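Local atomic coordinates of BmrU protein (Bacillus anthracis, PDB entry 3T5P), a protein that probably transfers phosphate from ATP to diacylglycerol or a related lipid, and binds a magnesium ion. Residues A263-I268 and P287-L292; L228-V233 and F259-K264; F12-L17 and K67-I72. All blocks are in the same frame, centred on the assembly; numbering follows the deposited sequence.

Contact 1. Residues A263-I268 and P287-L292; sequences AKSIHI and PCQIEL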
ATOM      1  N   ALA A 263      33.118 -10.081  22.774  1.00 60.33           N
ATOM      2  CA  ALA A 263      33.182 -10.890  21.559  1.00 60.65           C
ATOM      3  C   ALA A 263      32.086 -10.533  20.565  1.00 60.54           C
ATOM      4  O   ALA A 263      31.003 -10.059  20.950  1.00 59.66           O
ATOM      5  CB  ALA A 263      33.113 -12.358  21.903  1.00 60.93           C
ATOM      6  N   LYS A 264      32.392 -10.772  19.285  1.00 61.58           N
ATOM      7  CA  LYS A 264      31.478 -10.492  18.156  1.00 61.92           C
ATOM      8  C   LYS A 264      30.686 -11.727  17.739  1.00 62.36           C
ATOM      9  O   LYS A 264      29.508 -11.640  17.415  1.00 62.07           O
ATOM     10  CB  LYS A 264      32.255  -9.956  16.942  1.00 62.65           C
ATOM     11  CG  LYS A 264      33.090  -8.715  17.227  1.00 63.24           C
ATOM     12  CD  LYS A 264      33.391  -7.885  15.955  1.00 64.88           C
ATOM     13  CE  LYS A 264      34.324  -6.687  16.253  1.00 65.46           C
ATOM     14  NZ  LYS A 264      34.211  -5.599  15.232  1.00 66.39           N
ATOM     15  N   SER A 265      31.349 -12.872  17.747  1.00 63.65           N
ATOM     16  CA  SER A 265      30.761 -14.118  17.238  1.00 64.99           C
ATOM     17  C   SER A 265      30.913 -15.219  18.278  1.00 65.28           C
ATOM     18  O   SER A 265      32.017 -15.636  18.610  1.00 65.64           O
ATOM     19  CB  SER A 265      31.433 -14.511  15.910  1.00 66.44           C
ATOM     20  OG  SER A 265      30.760 -15.595  15.275  1.00 68.22           O
ATOM     21  N   ILE A 266      29.784 -15.670  18.793  1.00 65.56           N
ATOM     22  CA  ILE A 266      29.756 -16.493  19.998  1.00 66.13           C
ATOM     23  C   ILE A 266      28.902 -17.720  19.780  1.00 67.62           C
ATOM     24  O   ILE A 266      27.829 -17.624  19.188  1.00 67.73           O
ATOM     25  CB  ILE A 266      29.158 -15.714  21.213  1.00 65.16           C
ATOM     26  CG1 ILE A 266      29.817 -14.348  21.367  1.00 64.46           C
ATOM     27  CG2 ILE A 266      29.329 -16.499  22.508  1.00 65.33           C
ATOM     28  CD1 ILE A 266      29.174 -13.483  22.438  1.00 63.63           C
ATOM     29  N   HIS A 267      29.383 -18.865  20.261  1.00 69.19           N
ATOM     30  CA  HIS A 267      28.608 -20.109  20.255  1.00 71.09           C
ATOM     31  C   HIS A 267      28.552 -20.719  21.644  1.00 71.70           C
ATOM     32  O   HIS A 267      29.596 -20.990  22.248  1.00 71.91           O
ATOM     33  CB  HIS A 267      29.181 -21.135  19.279  1.00 72.89           C
ATOM     34  CG  HIS A 267      28.219 -22.228  18.942  1.00 74.72           C
ATOM     35  ND1 HIS A 267      27.098 -22.014  18.169  1.00 75.37           N
ATOM     36  CD2 HIS A 267      28.196 -23.536  19.289  1.00 76.82           C
ATOM     37  CE1 HIS A 267      26.433 -23.148  18.040  1.00 77.40           C
ATOM     38  NE2 HIS A 267      27.079 -24.087  18.710  1.00 78.57           N
ATOM     39  N   ILE A 268      27.339 -20.947  22.141  1.00 72.25           N
ATOM     40  CA  ILE A 268      27.152 -21.421  23.514  1.00 73.31           C
ATOM     41  C   ILE A 268      26.466 -22.790  23.560  1.00 75.94           C
ATOM     42  O   ILE A 268      25.360 -22.973  23.044  1.00 76.52           O
ATOM     43  CB  ILE A 268      26.366 -20.422  24.375  1.00 72.34           C
ATOM     44  CG1 ILE A 268      27.127 -19.090  24.448  1.00 70.43           C
ATOM     45  CG2 ILE A 268      26.142 -20.985  25.778  1.00 73.02           C
ATOM     46  CD1 ILE A 268      26.451 -18.042  25.317  1.00 69.21           C
ATOM     47  N   PRO A 287      21.703 -25.442  21.944  1.00 82.22           N
ATOM     48  CA  PRO A 287      22.876 -24.611  21.691  1.00 80.15           C
ATOM     49  C   PRO A 287      22.558 -23.377  20.835  1.00 78.44           C
ATOM     50  O   PRO A 287      21.555 -23.352  20.114  1.00 78.91           O
ATOM     51  CB  PRO A 287      23.841 -25.563  20.970  1.00 81.49           C
ATOM     52  CG  PRO A 287      22.990 -26.607  20.385  1.00 84.04           C
ATOM     53  CD  PRO A 287      21.795 -26.745  21.265  1.00 84.76           C
ATOM     54  N   CYS A 288      23.419 -22.364  20.935  1.00 76.32           N
ATOM     55  CA  CYS A 288      23.176 -21.074  20.301  1.00 74.62           C
ATOM     56  C   CYS A 288      24.373 -20.477  19.596  1.00 72.77           C
ATOM     57  O   CYS A 288      25.466 -20.398  20.148  1.00 71.92           O
ATOM     58  CB  CYS A 288      22.693 -20.060  21.325  1.00 73.64           C
ATOM     59  SG  CYS A 288      20.937 -19.957  21.432  1.00 77.41           S
ATOM     60  N   GLN A 289      24.140 -20.053  18.361  1.00 71.96           N
ATOM     61  CA  GLN A 289      25.049 -19.172  17.668  1.00 70.24           C
ATOM     62  C   GLN A 289      24.525 -17.768  17.942  1.00 67.84           C
ATOM     63  O   GLN A 289      23.383 -17.448  17.612  1.00 67.84           O
ATOM     64  CB  GLN A 289      25.094 -19.476  16.162  1.00 71.42           C
ATOM     65  CG  GLN A 289      26.050 -18.591  15.347  1.00 71.45           C
ATOM     66  CD  GLN A 289      27.498 -18.645  15.840  1.00 72.10           C
ATOM     67  OE1 GLN A 289      27.930 -19.639  16.422  1.00 73.39           O
ATOM     68  NE2 GLN A 289      28.253 -17.569  15.606  1.00 71.36           N
ATOM     69  N   ILE A 290      25.350 -16.952  18.584  1.00 65.65           N
ATOM     70  CA  ILE A 290      25.036 -15.548  18.800  1.00 63.48           C
ATOM     71  C   ILE A 290      25.979 -14.673  17.967  1.00 62.24           C
ATOM     72  O   ILE A 290      27.202 -14.885  17.928  1.00 62.21           O
ATOM     73  CB  ILE A 290      25.133 -15.143  20.287  1.00 62.86           C
ATOM     74  CG1 ILE A 290      24.299 -16.092  21.154  1.00 64.01           C
ATOM     75  CG2 ILE A 290      24.646 -13.718  20.474  1.00 61.05           C
ATOM     76  CD1 ILE A 290      24.343 -15.789  22.636  1.00 63.76           C
ATOM     77  N   GLU A 291      25.397 -13.668  17.328  1.00 60.68           N
ATOM     78  CA  GLU A 291      26.108 -12.872  16.343  1.00 59.98           C
ATOM     79  C   GLU A 291      25.834 -11.398  16.526  1.00 57.71           C
ATOM     80  O   GLU A 291      24.673 -11.025  16.726  1.00 57.50           O
ATOM     81  CB  GLU A 291      25.649 -13.318  14.951  1.00 61.41           C
ATOM     82  CG  GLU A 291      26.685 -13.166  13.882  1.00 63.76           C
ATOM     83  CD  GLU A 291      27.858 -14.096  14.090  1.00 65.14           C
ATOM     84  OE1 GLU A 291      28.999 -13.595  14.158  1.00 66.98           O
ATOM     85  OE2 GLU A 291      27.644 -15.320  14.196  1.00 65.94           O
ATOM     86  N   LEU A 292      26.887 -10.555  16.472  1.00 55.90           N
ATOM     87  CA  LEU A 292      26.631  -9.134  16.604  1.00 53.90           C
ATOM     88  C   LEU A 292      26.509  -8.479  15.245  1.00 53.12           C
ATOM     89  O   LEU A 292      27.381  -8.591  14.404  1.00 53.52           O
ATOM     90  CB  LEU A 292      27.668  -8.385  17.444  1.00 53.72           C
ATOM     91  CG  LEU A 292      27.052  -7.024  17.829  1.00 53.85           C
ATOM     92  CD1 LEU A 292      26.116  -7.177  19.008  1.00 53.51           C
ATOM     93  CD2 LEU A 292      28.070  -5.998  18.090  1.00 53.26           C
TER

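Contact 2. Residues L228-V233 and F259-K264; sequences LDIFVV and FHVKAK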
ATOM      1  N   LEU A 228      29.721  -7.747  21.844  1.00 51.58           N
ATOM      2  CA  LEU A 228      28.848  -8.231  22.915  1.00 51.83           C
ATOM      3  C   LEU A 228      29.684  -8.599  24.134  1.00 52.11           C
ATOM      4  O   LEU A 228      30.861  -8.908  24.002  1.00 52.22           O
ATOM      5  CB  LEU A 228      28.064  -9.471  22.480  1.00 52.72           C
ATOM      6  CG  LEU A 228      26.948  -9.291  21.460  1.00 52.77           C
ATOM      7  CD1 LEU A 228      26.615 -10.617  20.841  1.00 52.66           C
ATOM      8  CD2 LEU A 228      25.713  -8.661  22.079  1.00 51.65           C
ATOM      9  N   ASP A 229      29.056  -8.587  25.310  1.00 52.53           N
ATOM     10  CA  ASP A 229      29.741  -8.911  26.556  1.00 52.80           C
ATOM     11  C   ASP A 229      29.304 -10.252  27.123  1.00 54.01           C
ATOM     12  O   ASP A 229      28.146 -10.419  27.508  1.00 54.56           O
ATOM     13  CB  ASP A 229      29.510  -7.817  27.581  1.00 52.33           C
ATOM     14  CG  ASP A 229      30.264  -6.547  27.242  1.00 52.98           C
ATOM     15  OD1 ASP A 229      31.308  -6.294  27.884  1.00 53.54           O
ATOM     16  OD2 ASP A 229      29.822  -5.830  26.307  1.00 54.23           O
ATOM     17  N   ILE A 230      30.247 -11.197  27.160  1.00 54.66           N
ATOM     18  CA  ILE A 230      30.041 -12.479  27.807  1.00 55.85           C
ATOM     19  C   ILE A 230      30.347 -12.327  29.309  1.00 55.74           C
ATOM     20  O   ILE A 230      31.329 -11.709  29.699  1.00 54.87           O
ATOM     21  CB  ILE A 230      30.949 -13.575  27.226  1.00 56.66           C
ATOM     22  CG1 ILE A 230      30.723 -13.736  25.723  1.00 57.47           C
ATOM     23  CG2 ILE A 230      30.669 -14.903  27.911  1.00 57.66           C
ATOM     24  CD1 ILE A 230      31.778 -14.559  25.045  1.00 57.73           C
ATOM     25  N   PHE A 231      29.518 -12.941  30.139  1.00 56.78           N
ATOM     26  CA  PHE A 231      29.638 -12.800  31.577  1.00 56.94           C
ATOM     27  C   PHE A 231      29.174 -14.082  32.245  1.00 58.70           C
ATOM     28  O   PHE A 231      27.995 -14.422  32.187  1.00 59.43           O
ATOM     29  CB  PHE A 231      28.807 -11.613  32.024  1.00 56.45           C
ATOM     30  CG  PHE A 231      28.903 -11.302  33.487  1.00 56.31           C
ATOM     31  CD1 PHE A 231      29.760 -10.310  33.940  1.00 55.61           C
ATOM     32  CD2 PHE A 231      28.089 -11.958  34.412  1.00 57.53           C
ATOM     33  CE1 PHE A 231      29.842  -9.994  35.297  1.00 55.33           C
ATOM     34  CE2 PHE A 231      28.155 -11.659  35.765  1.00 57.42           C
ATOM     35  CZ  PHE A 231      29.040 -10.672  36.211  1.00 56.43           C
ATOM     36  N   VAL A 232      30.119 -14.792  32.863  1.00 59.72           N
ATOM     37  CA  VAL A 232      29.847 -16.096  33.488  1.00 61.57           C
ATOM     38  C   VAL A 232      30.155 -16.109  34.988  1.00 62.18           C
ATOM     39  O   VAL A 232      31.219 -15.664  35.407  1.00 61.37           O
ATOM     40  CB  VAL A 232      30.697 -17.221  32.829  1.00 62.44           C
ATOM     41  CG1 VAL A 232      30.245 -18.609  33.299  1.00 62.88           C
ATOM     42  CG2 VAL A 232      30.622 -17.122  31.337  1.00 61.59           C
ATOM     43  N   VAL A 233      29.234 -16.639  35.784  1.00 63.70           N
ATOM     44  CA  VAL A 233      29.548 -16.981  37.148  1.00 65.01           C
ATOM     45  C   VAL A 233      29.788 -18.495  37.251  1.00 67.80           C
ATOM     46  O   VAL A 233      28.894 -19.312  36.977  1.00 69.41           O
ATOM     47  CB  VAL A 233      28.434 -16.543  38.139  1.00 65.69           C
ATOM     48  CG1 VAL A 233      28.871 -16.784  39.589  1.00 63.58           C
ATOM     49  CG2 VAL A 233      28.087 -15.079  37.944  1.00 64.65           C
ATOM     50  N   PHE A 259      33.980 -14.675  35.073  1.00 74.45           N
ATOM     51  CA  PHE A 259      34.619 -14.581  33.758  1.00 72.38           C
ATOM     52  C   PHE A 259      33.876 -13.581  32.869  1.00 70.52           C
ATOM     53  O   PHE A 259      32.658 -13.682  32.672  1.00 69.97           O
ATOM     54  CB  PHE A 259      34.628 -15.959  33.100  1.00 72.29           C
ATOM     55  CG  PHE A 259      35.103 -15.955  31.670  1.00 71.60           C
ATOM     56  CD1 PHE A 259      36.447 -15.798  31.376  1.00 72.25           C
ATOM     57  CD2 PHE A 259      34.211 -16.125  30.626  1.00 71.37           C
ATOM     58  CE1 PHE A 259      36.900 -15.806  30.072  1.00 71.74           C
ATOM     59  CE2 PHE A 259      34.660 -16.135  29.304  1.00 71.17           C
ATOM     60  CZ  PHE A 259      36.010 -15.973  29.030  1.00 71.20           C
ATOM     61  N   HIS A 260      34.624 -12.624  32.330  1.00 69.12           N
ATOM     62  CA  HIS A 260      34.060 -11.558  31.518  1.00 67.67           C
ATOM     63  C   HIS A 260      34.929 -11.239  30.313  1.00 66.13           C
ATOM     64  O   HIS A 260      36.089 -10.921  30.445  1.00 66.38           O
ATOM     65  CB  HIS A 260      33.877 -10.296  32.356  1.00 68.45           C
ATOM     66  CG  HIS A 260      33.399  -9.112  31.576  1.00 67.95           C
ATOM     67  ND1 HIS A 260      33.826  -7.829  31.839  1.00 69.37           N
ATOM     68  CD2 HIS A 260      32.537  -9.013  30.538  1.00 67.05           C
ATOM     69  CE1 HIS A 260      33.239  -6.992  31.003  1.00 68.60           C
ATOM     70  NE2 HIS A 260      32.459  -7.685  30.198  1.00 67.30           N
ATOM     71  N   VAL A 261      34.341 -11.300  29.128  1.00 64.67           N
ATOM     72  CA  VAL A 261      35.075 -10.997  27.907  1.00 63.55           C
ATOM     73  C   VAL A 261      34.143 -10.410  26.868  1.00 62.29           C
ATOM     74  O   VAL A 261      32.941 -10.629  26.909  1.00 61.69           O
ATOM     75  CB  VAL A 261      35.779 -12.264  27.386  1.00 63.87           C
ATOM     76  CG1 VAL A 261      34.786 -13.209  26.717  1.00 61.92           C
ATOM     77  CG2 VAL A 261      36.947 -11.900  26.485  1.00 64.06           C
ATOM     78  N   LYS A 262      34.715  -9.646  25.948  1.00 61.95           N
ATOM     79  CA  LYS A 262      33.965  -9.076  24.820  1.00 60.99           C
ATOM     80  C   LYS A 262      34.182  -9.908  23.561  1.00 60.84           C
ATOM     81  O   LYS A 262      35.288 -10.390  23.320  1.00 61.52           O
ATOM     82  CB  LYS A 262      34.367  -7.625  24.557  1.00 61.09           C
ATOM     83  CG  LYS A 262      33.995  -6.663  25.683  1.00 61.58           C
ATOM     84  CD  LYS A 262      33.883  -5.219  25.188  1.00 61.74           C
ATOM     85  CE  LYS A 262      33.879  -4.180  26.317  1.00 62.54           C
ATOM     86  NZ  LYS A 262      32.814  -4.356  27.341  1.00 61.80           N
ATOM     87  N   ALA A 263      33.118 -10.081  22.774  1.00 60.33           N
ATOM     88  CA  ALA A 263      33.182 -10.890  21.559  1.00 60.65           C
ATOM     89  C   ALA A 263      32.086 -10.533  20.565  1.00 60.54           C
ATOM     90  O   ALA A 263      31.003 -10.059  20.950  1.00 59.66           O
ATOM     91  CB  ALA A 263      33.113 -12.358  21.903  1.00 60.93           C
ATOM     92  N   LYS A 264      32.392 -10.772  19.285  1.00 61.58           N
ATOM     93  CA  LYS A 264      31.478 -10.492  18.156  1.00 61.92           C
ATOM     94  C   LYS A 264      30.686 -11.727  17.739  1.00 62.36           C
ATOM     95  O   LYS A 264      29.508 -11.640  17.415  1.00 62.07           O
ATOM     96  CB  LYS A 264      32.255  -9.956  16.942  1.00 62.65           C
ATOM     97  CG  LYS A 264      33.090  -8.715  17.227  1.00 63.24           C
ATOM     98  CD  LYS A 264      33.391  -7.885  15.955  1.00 64.88           C
ATOM     99  CE  LYS A 264      34.324  -6.687  16.253  1.00 65.46           C
ATOM    100  NZ  LYS A 264      34.211  -5.599  15.232  1.00 66.39           N
TER

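Contact 3. Residues F12-L17 and K67-I72; sequences FEKVLL and KVDLII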
ATOM      1  N   PHE A  12      11.749  12.174   8.937  1.00 53.70           N
ATOM      2  CA  PHE A  12      10.681  11.177   8.899  1.00 51.25           C
ATOM      3  C   PHE A  12       9.416  11.669   8.206  1.00 50.93           C
ATOM      4  O   PHE A  12       8.559  12.286   8.820  1.00 51.05           O
ATOM      5  CB  PHE A  12      10.324  10.767  10.312  1.00 50.47           C
ATOM      6  CG  PHE A  12      11.505  10.391  11.138  1.00 49.58           C
ATOM      7  CD1 PHE A  12      12.347   9.370  10.740  1.00 47.57           C
ATOM      8  CD2 PHE A  12      11.779  11.062  12.327  1.00 50.37           C
ATOM      9  CE1 PHE A  12      13.434   9.010  11.519  1.00 47.24           C
ATOM     10  CE2 PHE A  12      12.881  10.715  13.107  1.00 49.92           C
ATOM     11  CZ  PHE A  12      13.708   9.689  12.701  1.00 48.42           C
ATOM     12  N   GLU A  13       9.317  11.386   6.917  1.00 50.33           N
ATOM     13  CA  GLU A  13       8.165  11.772   6.122  1.00 50.68           C
ATOM     14  C   GLU A  13       6.897  11.068   6.632  1.00 48.35           C
ATOM     15  O   GLU A  13       5.848  11.701   6.754  1.00 48.48           O
ATOM     16  CB  GLU A  13       8.425  11.431   4.646  1.00 51.90           C
ATOM     17  CG  GLU A  13       7.442  12.085   3.649  1.00 58.36           C
ATOM     18  CD  GLU A  13       7.286  11.310   2.310  1.00 64.37           C
ATOM     19  OE1 GLU A  13       8.256  10.648   1.857  1.00 67.53           O
ATOM     20  OE2 GLU A  13       6.178  11.374   1.714  1.00 68.50           O
ATOM     21  N   LYS A  14       7.014   9.771   6.937  1.00 45.40           N
ATOM     22  CA  LYS A  14       5.883   8.938   7.389  1.00 43.51           C
ATOM     23  C   LYS A  14       6.230   8.211   8.661  1.00 41.88           C
ATOM     24  O   LYS A  14       7.306   7.615   8.777  1.00 41.68           O
ATOM     25  CB  LYS A  14       5.526   7.911   6.326  1.00 43.33           C
ATOM     26  CG  LYS A  14       5.021   8.545   5.062  1.00 44.52           C
ATOM     27  CD  LYS A  14       4.563   7.541   4.057  1.00 44.97           C
ATOM     28  CE  LYS A  14       4.145   8.230   2.774  1.00 46.65           C
ATOM     29  NZ  LYS A  14       3.355   7.297   1.936  1.00 48.29           N
ATOM     30  N   VAL A  15       5.318   8.243   9.616  1.00 40.84           N
ATOM     31  CA  VAL A  15       5.546   7.640  10.917  1.00 39.77           C
ATOM     32  C   VAL A  15       4.425   6.631  11.245  1.00 39.93           C
ATOM     33  O   VAL A  15       3.251   6.834  10.907  1.00 40.19           O
ATOM     34  CB  VAL A  15       5.620   8.731  12.016  1.00 40.67           C
ATOM     35  CG1 VAL A  15       5.835   8.100  13.412  1.00 39.20           C
ATOM     36  CG2 VAL A  15       6.731   9.761  11.698  1.00 39.08           C
ATOM     37  N   LEU A  16       4.811   5.530  11.879  1.00 39.42           N
ATOM     38  CA  LEU A  16       3.862   4.561  12.410  1.00 39.95           C
ATOM     39  C   LEU A  16       4.048   4.534  13.921  1.00 40.70           C
ATOM     40  O   LEU A  16       5.204   4.422  14.391  1.00 40.50           O
ATOM     41  CB  LEU A  16       4.120   3.156  11.858  1.00 39.43           C
ATOM     42  CG  LEU A  16       3.288   2.007  12.484  1.00 39.76           C
ATOM     43  CD1 LEU A  16       1.858   2.092  12.042  1.00 39.30           C
ATOM     44  CD2 LEU A  16       3.872   0.672  12.080  1.00 37.60           C
ATOM     45  N   LEU A  17       2.930   4.640  14.658  1.00 41.58           N
ATOM     46  CA  LEU A  17       2.923   4.453  16.117  1.00 42.32           C
ATOM     47  C   LEU A  17       2.149   3.177  16.413  1.00 43.43           C
ATOM     48  O   LEU A  17       0.959   3.075  16.109  1.00 44.34           O
ATOM     49  CB  LEU A  17       2.291   5.650  16.832  1.00 43.16           C
ATOM     50  CG  LEU A  17       1.976   5.515  18.340  1.00 44.38           C
ATOM     51  CD1 LEU A  17       3.205   5.258  19.193  1.00 41.15           C
ATOM     52  CD2 LEU A  17       1.234   6.772  18.839  1.00 43.17           C
ATOM     53  N   LYS A  67       7.204   0.959   4.187  1.00 45.93           N
ATOM     54  CA  LYS A  67       6.216   2.005   3.888  1.00 46.81           C
ATOM     55  C   LYS A  67       6.387   3.233   4.773  1.00 45.08           C
ATOM     56  O   LYS A  67       5.708   4.231   4.588  1.00 45.86           O
ATOM     57  CB  LYS A  67       4.786   1.478   4.129  1.00 48.35           C
ATOM     58  CG  LYS A  67       4.393   0.298   3.264  1.00 52.63           C
ATOM     59  CD  LYS A  67       2.867   0.144   3.094  1.00 57.60           C
ATOM     60  CE  LYS A  67       2.196  -0.530   4.282  1.00 58.90           C
ATOM     61  NZ  LYS A  67       0.952  -1.232   3.813  1.00 61.23           N
ATOM     62  N   VAL A  68       7.290   3.159   5.731  1.00 42.90           N
ATOM     63  CA  VAL A  68       7.317   4.119   6.812  1.00 41.84           C
ATOM     64  C   VAL A  68       8.760   4.390   7.185  1.00 41.27           C
ATOM     65  O   VAL A  68       9.616   3.546   6.953  1.00 40.72           O
ATOM     66  CB  VAL A  68       6.453   3.585   7.979  1.00 42.15           C
ATOM     67  CG1 VAL A  68       7.222   3.428   9.221  1.00 40.48           C
ATOM     68  CG2 VAL A  68       5.193   4.420   8.153  1.00 41.52           C
ATOM     69  N   ASP A  69       9.033   5.591   7.707  1.00 40.74           N
ATOM     70  CA  ASP A  69      10.424   6.013   7.983  1.00 40.39           C
ATOM     71  C   ASP A  69      10.769   5.899   9.451  1.00 39.34           C
ATOM     72  O   ASP A  69      11.950   5.784   9.796  1.00 39.10           O
ATOM     73  CB  ASP A  69      10.661   7.444   7.495  1.00 41.22           C
ATOM     74  CG  ASP A  69      10.304   7.598   6.033  1.00 44.21           C
ATOM     75  OD1 ASP A  69      11.059   6.998   5.223  1.00 46.17           O
ATOM     76  OD2 ASP A  69       9.254   8.246   5.691  1.00 46.27           O
ATOM     77  N   LEU A  70       9.737   5.934  10.295  1.00 38.52           N
ATOM     78  CA  LEU A  70       9.901   5.807  11.735  1.00 38.55           C
ATOM     79  C   LEU A  70       8.817   4.906  12.298  1.00 38.40           C
ATOM     80  O   LEU A  70       7.646   5.059  11.957  1.00 38.67           O
ATOM     81  CB  LEU A  70       9.855   7.173  12.410  1.00 39.06           C
ATOM     82  CG  LEU A  70       9.939   7.213  13.951  1.00 39.65           C
ATOM     83  CD1 LEU A  70      11.252   6.665  14.493  1.00 37.23           C
ATOM     84  CD2 LEU A  70       9.713   8.617  14.459  1.00 39.02           C
ATOM     85  N   ILE A  71       9.203   3.965  13.153  1.00 38.18           N
ATOM     86  CA  ILE A  71       8.215   3.152  13.865  1.00 38.57           C
ATOM     87  C   ILE A  71       8.405   3.409  15.347  1.00 39.77           C
ATOM     88  O   ILE A  71       9.530   3.238  15.853  1.00 40.22           O
ATOM     89  CB  ILE A  71       8.352   1.647  13.587  1.00 37.87           C
ATOM     90  CG1 ILE A  71       7.978   1.362  12.117  1.00 36.90           C
ATOM     91  CG2 ILE A  71       7.520   0.867  14.568  1.00 36.86           C
ATOM     92  CD1 ILE A  71       8.377  -0.009  11.590  1.00 35.64           C
ATOM     93  N   ILE A  72       7.343   3.867  16.009  1.00 40.74           N
ATOM     94  CA  ILE A  72       7.339   4.104  17.453  1.00 41.83           C
ATOM     95  C   ILE A  72       6.547   3.004  18.116  1.00 43.11           C
ATOM     96  O   ILE A  72       5.407   2.728  17.716  1.00 43.57           O
ATOM     97  CB  ILE A  72       6.667   5.440  17.814  1.00 42.76           C
ATOM     98  CG1 ILE A  72       7.301   6.609  17.044  1.00 42.52           C
ATOM     99  CG2 ILE A  72       6.729   5.671  19.321  1.00 42.90           C
ATOM    100  CD1 ILE A  72       6.458   7.863  17.058  1.00 42.06           C
TER

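Contact 1. Residues A263-I268 and P287-L292
Two neighbouring antiparallel strands of the C-terminal beta sandwich meet where Ile266 and Ile290 form a hydrogen-bonded pair, with Ile266 N on Ile290 O at 2.8 Å and Ile290 N on Ile266 O. Ile268 and Cys288, two residues along, form the next hydrogen-bonded pair, again with two N-H...O bonds, and Leu292 N reaches Lys264 O where 263-268 enters the strand. The strand directions lie 163° apart. At the non-hydrogen-bonded positions Ser265 faces Glu291 and His267 faces Gln289, and their four side chains make a polar row on one side of the sheet. Gln289 sits in its middle: CG lies anti to the backbone N (chi1 -179°) and the chain then bends at chi2, which brings the amide back over the strand pair. Its NE2 gives a nearly straight bond, 2.7 Å, to Glu291 OE2, and a weak one to Ser265 OG. The Ser265 hydroxyl in turn donates to the syn lone pair of Glu291 OE1 at 2.9 Å, fixing both carboxylate oxygens. At the other end of the amide, Gln289 OE1 accepts a weak bond from His267 ND1 (3.1 Å), with the ring and amide planes only 17° apart. The strongest partner of this imidazole is His267 of the second subunit, NE2 to NE2, which places this polar face of the sheet at a subunit interface. The opposite face is apolar and turns to the second sheet of the sandwich: Ile268 CD1 touches Ile290 CD1 at 4.1 Å, and Trp146 packs on Ile268, Cys288 and Ile290.

Contact 2. Residues L228-V233 and F259-K264
Asp229 of strand 228-233 reaches His260 and Lys262 of its antiparallel neighbour 259-264, an edge strand of the smaller, four-stranded sheet in the C-terminal beta sandwich. Leu228-Ala263, Ile230-Val261 and Val232-Phe259 are the hydrogen-bonded pairs. From Asp229 CB, 3.9 Å from His260 NE2, the side chain leads to CG, set beside the backbone N (chi1 -72°), and the carboxylate lies nearly coplanar with the imidazole, 26° between planes. OD1 takes both donors. His260 NE2 comes to its anti lone pair at 2.9 Å, in the ring plane and almost straight, while Lys262 NZ forms a salt bridge on the syn side. Asp229 OD2 stands farther from Lys262 NZ, at 3.5 Å, so OD1 carries the bonds. The lysine chain runs alongside Asp229 and bends at its last torsion to bring NZ in; Asn220 O is a second acceptor for this ammonium. Asp252 accepts from His260 ND1, so the ring is held at both nitrogens, each by a carboxylate. Ile230 O sits at the ring edge, 3.1 Å from His260 CD2.

On the other face of the sheet the contact is apolar. Ile230 lies side by side with Val261 and its CD1 also meets Ala263 CB at 4.1 Å. Phe259 stacks on Tyr196, and at the edge of its ring, near the ring plane, Val232 CG2 stands 3.8 Å from Phe259 CD2.

Contact 3. Residues F12-L17 and K67-I72
Strands 15-17 and 70-72 run parallel, 14° apart with axes 4.7 Å from each other at closest approach, and Leu16 bridges them, its N bonding to Leu70 O and its O accepting from Ile72 N at 2.7 Å. Just before the strands, Lys14 O accepts from Asp69 N and, weakly, from Leu70 N. The Asp69 side chain returns the grip: OD2 uses its anti lone pair for Lys14 N at 3.0 Å, tying the loop that leads into strand 15-17 to the start of strand 70-75. These are the two central strands of the four-stranded parallel sheet of the diacylglycerol kinase catalytic domain, with strand 45-50 on the outer side of 15-17 and strand 95-100 beside 70-75. Connected through 45-50 and the intervening helices, they have the alpha/beta arrangement of an open, Rossmann-like sheet.

On the face carrying Val15, Leu17, Leu70 and Ile72, the Phe12 ring closes one end. Leu70 CB lies over one face of the Phe12 ring, 4.0 Å from its centroid, as a CH-pi contact offset toward the rim. Leu70 CD2 reaches Phe12 CD2 at 3.8 Å. Further along, Val15 CG1 meets Ile72 CD1 at 3.7 Å, and Leu17 CD1 rests on Ile72 CG2 at 3.6 Å. Helix 117-124 covers this face through Ile124, which touches both Leu70 and Ile72. On the reverse face Leu16 lies side by side with Ile71, while Leu16 CB nears Val68 CG2.

The polar bonds concentrate on the backbone and on one carboxylate at the strand entrance, whereas branched aliphatic groups line both faces, as expected of central strands in an alpha/beta sheet, whose faces are buried, with the Asp69 carboxylate linking the two chain segments just ahead of the strands.

In the fold
Contacts 1 and 2 belong to one beta sandwich. They share Ala263 and Lys264, where the chain leaves strand 258-263 of the smaller sheet and enters strand 265-270 of the larger, and their centres are about 11 Å apart. Between the sheets, Ile266 CD1 packs on Ile230 CG1 at 3.6 Å and Ile290 CG2 on Leu228 CD1 at 3.7 Å. The bound magnesium ion, held at Lys222, Asp225 and Thr227, lies about 4 Å from the Asp229 side chain and about 5 Å from that of Leu292. Contact 3 lies in the other domain, its centre about 32 Å from that of contact 1 and about 35 Å from that of contact 2.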